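Local atomic coordinates of putative decarboxylase involved in desferrioxamine biosynthesis (Erwinia amylovora, PDB entry 5O5C), a protein that probably catalyses the pyridoxal-5'-phosphate-dependent decarboxylation of lysine in the pathway that builds the siderophore desferrioxamine in the fire blight pathogen. Residues F437-P441 with T450-N454. Sequence-based numbering, arbitrary orientation.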
loop_
_atom_site.group_PDB
_atom_site.type_symbol
_atom_site.label_atom_id
_atom_site.label_comp_id
_atom_site.label_asym_id
_atom_site.label_seq_id
_atom_site.Cartn_x
_atom_site.Cartn_y
_atom_site.Cartn_z
ATOM N N PHE B 437 1.077 25.461 19.301
ATOM C CA PHE B 437 0.720 26.527 20.184
ATOM C C PHE B 437 -0.397 26.088 21.119
ATOM O O PHE B 437 -0.991 25.025 20.910
ATOM C CB PHE B 437 0.274 27.739 19.355
ATOM C CG PHE B 437 -0.961 27.512 18.529
ATOM C CD1 PHE B 437 -0.887 26.906 17.268
ATOM C CD2 PHE B 437 -2.209 27.960 18.984
ATOM C CE1 PHE B 437 -2.030 26.726 16.505
ATOM C CE2 PHE B 437 -3.356 27.771 18.228
ATOM C CZ PHE B 437 -3.272 27.144 16.986
ATOM N N ARG B 438 -0.666 26.894 22.147
ATOM C CA ARG B 438 -1.841 26.680 22.980
ATOM C C ARG B 438 -2.454 27.954 23.526
ATOM O O ARG B 438 -1.819 28.994 23.622
ATOM C CB ARG B 438 -1.599 25.703 24.116
ATOM C CG ARG B 438 -0.605 26.144 25.154
ATOM C CD ARG B 438 -0.535 25.186 26.338
ATOM N NE ARG B 438 0.314 25.762 27.358
ATOM C CZ ARG B 438 0.749 25.172 28.464
ATOM N NH1 ARG B 438 0.432 23.926 28.763
ATOM N NH2 ARG B 438 1.532 25.873 29.282
ATOM N N TYR B 439 -3.710 27.815 23.902
ATOM C CA TYR B 439 -4.427 28.859 24.527
ATOM C C TYR B 439 -4.144 28.835 26.030
ATOM O O TYR B 439 -4.469 27.900 26.717
ATOM C CB TYR B 439 -5.904 28.715 24.207
ATOM C CG TYR B 439 -6.748 29.823 24.773
ATOM C CD1 TYR B 439 -6.717 31.101 24.219
ATOM C CD2 TYR B 439 -7.569 29.594 25.875
ATOM C CE1 TYR B 439 -7.471 32.126 24.753
ATOM C CE2 TYR B 439 -8.326 30.602 26.416
ATOM C CZ TYR B 439 -8.277 31.872 25.838
ATOM O OH TYR B 439 -9.047 32.871 26.367
ATOM N N VAL B 440 -3.597 29.929 26.524
ATOM C CA VAL B 440 -3.302 30.105 27.949
ATOM C C VAL B 440 -4.122 31.312 28.377
ATOM O O VAL B 440 -3.811 32.406 28.008
ATOM C CB VAL B 440 -1.765 30.245 28.149
ATOM C CG1 VAL B 440 -1.379 30.351 29.626
ATOM C CG2 VAL B 440 -1.062 29.032 27.581
ATOM N N PRO B 441 -5.244 31.109 29.105
ATOM C CA PRO B 441 -6.046 32.265 29.521
ATOM C C PRO B 441 -5.440 32.999 30.716
ATOM O O PRO B 441 -4.491 32.504 31.328
ATOM C CB PRO B 441 -7.380 31.642 29.891
ATOM C CG PRO B 441 -7.043 30.283 30.348
ATOM C CD PRO B 441 -5.839 29.842 29.567
ATOM N N THR B 450 -5.442 23.839 31.899
ATOM C CA THR B 450 -5.058 24.315 30.566
ATOM C C THR B 450 -5.112 23.165 29.540
ATOM O O THR B 450 -5.414 23.394 28.365
ATOM C CB THR B 450 -3.687 24.951 30.629
ATOM O OG1 THR B 450 -3.703 25.930 31.680
ATOM C CG2 THR B 450 -3.296 25.597 29.303
ATOM N N ASP B 451 -4.856 21.936 29.989
ATOM C CA ASP B 451 -5.023 20.763 29.126
ATOM C C ASP B 451 -6.460 20.512 28.702
ATOM O O ASP B 451 -6.707 20.295 27.547
ATOM C CB ASP B 451 -4.434 19.498 29.765
ATOM C CG ASP B 451 -2.927 19.548 29.835
ATOM O OD1 ASP B 451 -2.334 20.203 28.946
ATOM O OD2 ASP B 451 -2.335 18.965 30.773
ATOM N N GLU B 452 -7.376 20.525 29.654
ATOM C CA GLU B 452 -8.789 20.421 29.391
ATOM C C GLU B 452 -9.235 21.529 28.453
ATOM O O GLU B 452 -9.932 21.291 27.477
ATOM C CB GLU B 452 -9.580 20.466 30.684
ATOM C CG GLU B 452 -9.479 19.165 31.485
ATOM C CD GLU B 452 -9.862 19.334 32.950
ATOM O OE1 GLU B 452 -11.002 19.790 33.209
ATOM O OE2 GLU B 452 -9.030 19.006 33.835
ATOM N N ILE B 453 -8.787 22.747 28.727
ATOM C CA ILE B 453 -9.309 23.864 28.002
ATOM C C ILE B 453 -8.864 23.726 26.522
ATOM O O ILE B 453 -9.658 23.935 25.663
ATOM C CB ILE B 453 -8.974 25.228 28.700
ATOM C CG1 ILE B 453 -10.089 26.236 28.431
ATOM C CG2 ILE B 453 -7.625 25.775 28.291
ATOM C CD1 ILE B 453 -9.761 27.685 28.760
ATOM N N ASN B 454 -7.632 23.302 26.229
ATOM C CA ASN B 454 -7.185 23.230 24.816
ATOM C C ASN B 454 -7.746 22.027 24.056
ATOM O O ASN B 454 -8.099 22.153 22.872
ATOM C CB ASN B 454 -5.663 23.253 24.743
ATOM C CG ASN B 454 -5.097 24.636 24.984
ATOM O OD1 ASN B 454 -4.987 25.417 24.070
ATOM N ND2 ASN B 454 -4.744 24.934 26.218
#
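Strand 434-439 ends where helix 448-464 passes across it, the axes of 437-439 and 450-454 lying 8.5 Å apart at 99°. This strand-loop-helix link belongs to the small C-terminal part of a fold-type I PLP enzyme, away from the cofactor site and distinct from the seven-stranded sheet. Phe437 still belongs to the four-stranded antiparallel sheet: its backbone pairs with Leu480, its ring meets Phe482 edge-to-face, and it makes no contact with 450-454. With Arg438 the contact begins. Its aliphatic chain runs along the helix, CB 3.4 Å from Asn454 OD1 and CD 4.1 Å from Thr450 CG2, and that methyl also lies over one face of the guanidinium. Tyr439 supplies the polar centre. Its N donates to Asn454 OD1 (2.7 Å) and its O accepts from Asn454 ND2 (3.0 Å), so one carboxamide closes a ring with both backbone groups of a single residue. Thr450 CG2 lies beside these bonds, 3.7 Å from Tyr439 O. The tyrosine ring presents its edge to Ile453: Tyr439 CE2 lies 4.0 Å from Ile453 CD1. Past the strand, the side chain of Val440 leaves its CA away from the helix, and its backbone hydrogen-bonds with Ala423, whereas Pro441 turns back, its CG 4.1 Å from Ile453 CD1, completing a separate apolar patch. Asn454 ND2 also donates to Thr450 O (2.7 Å), so the amide probably serves Tyr439 as a strand partner would while tying it to the helix backbone.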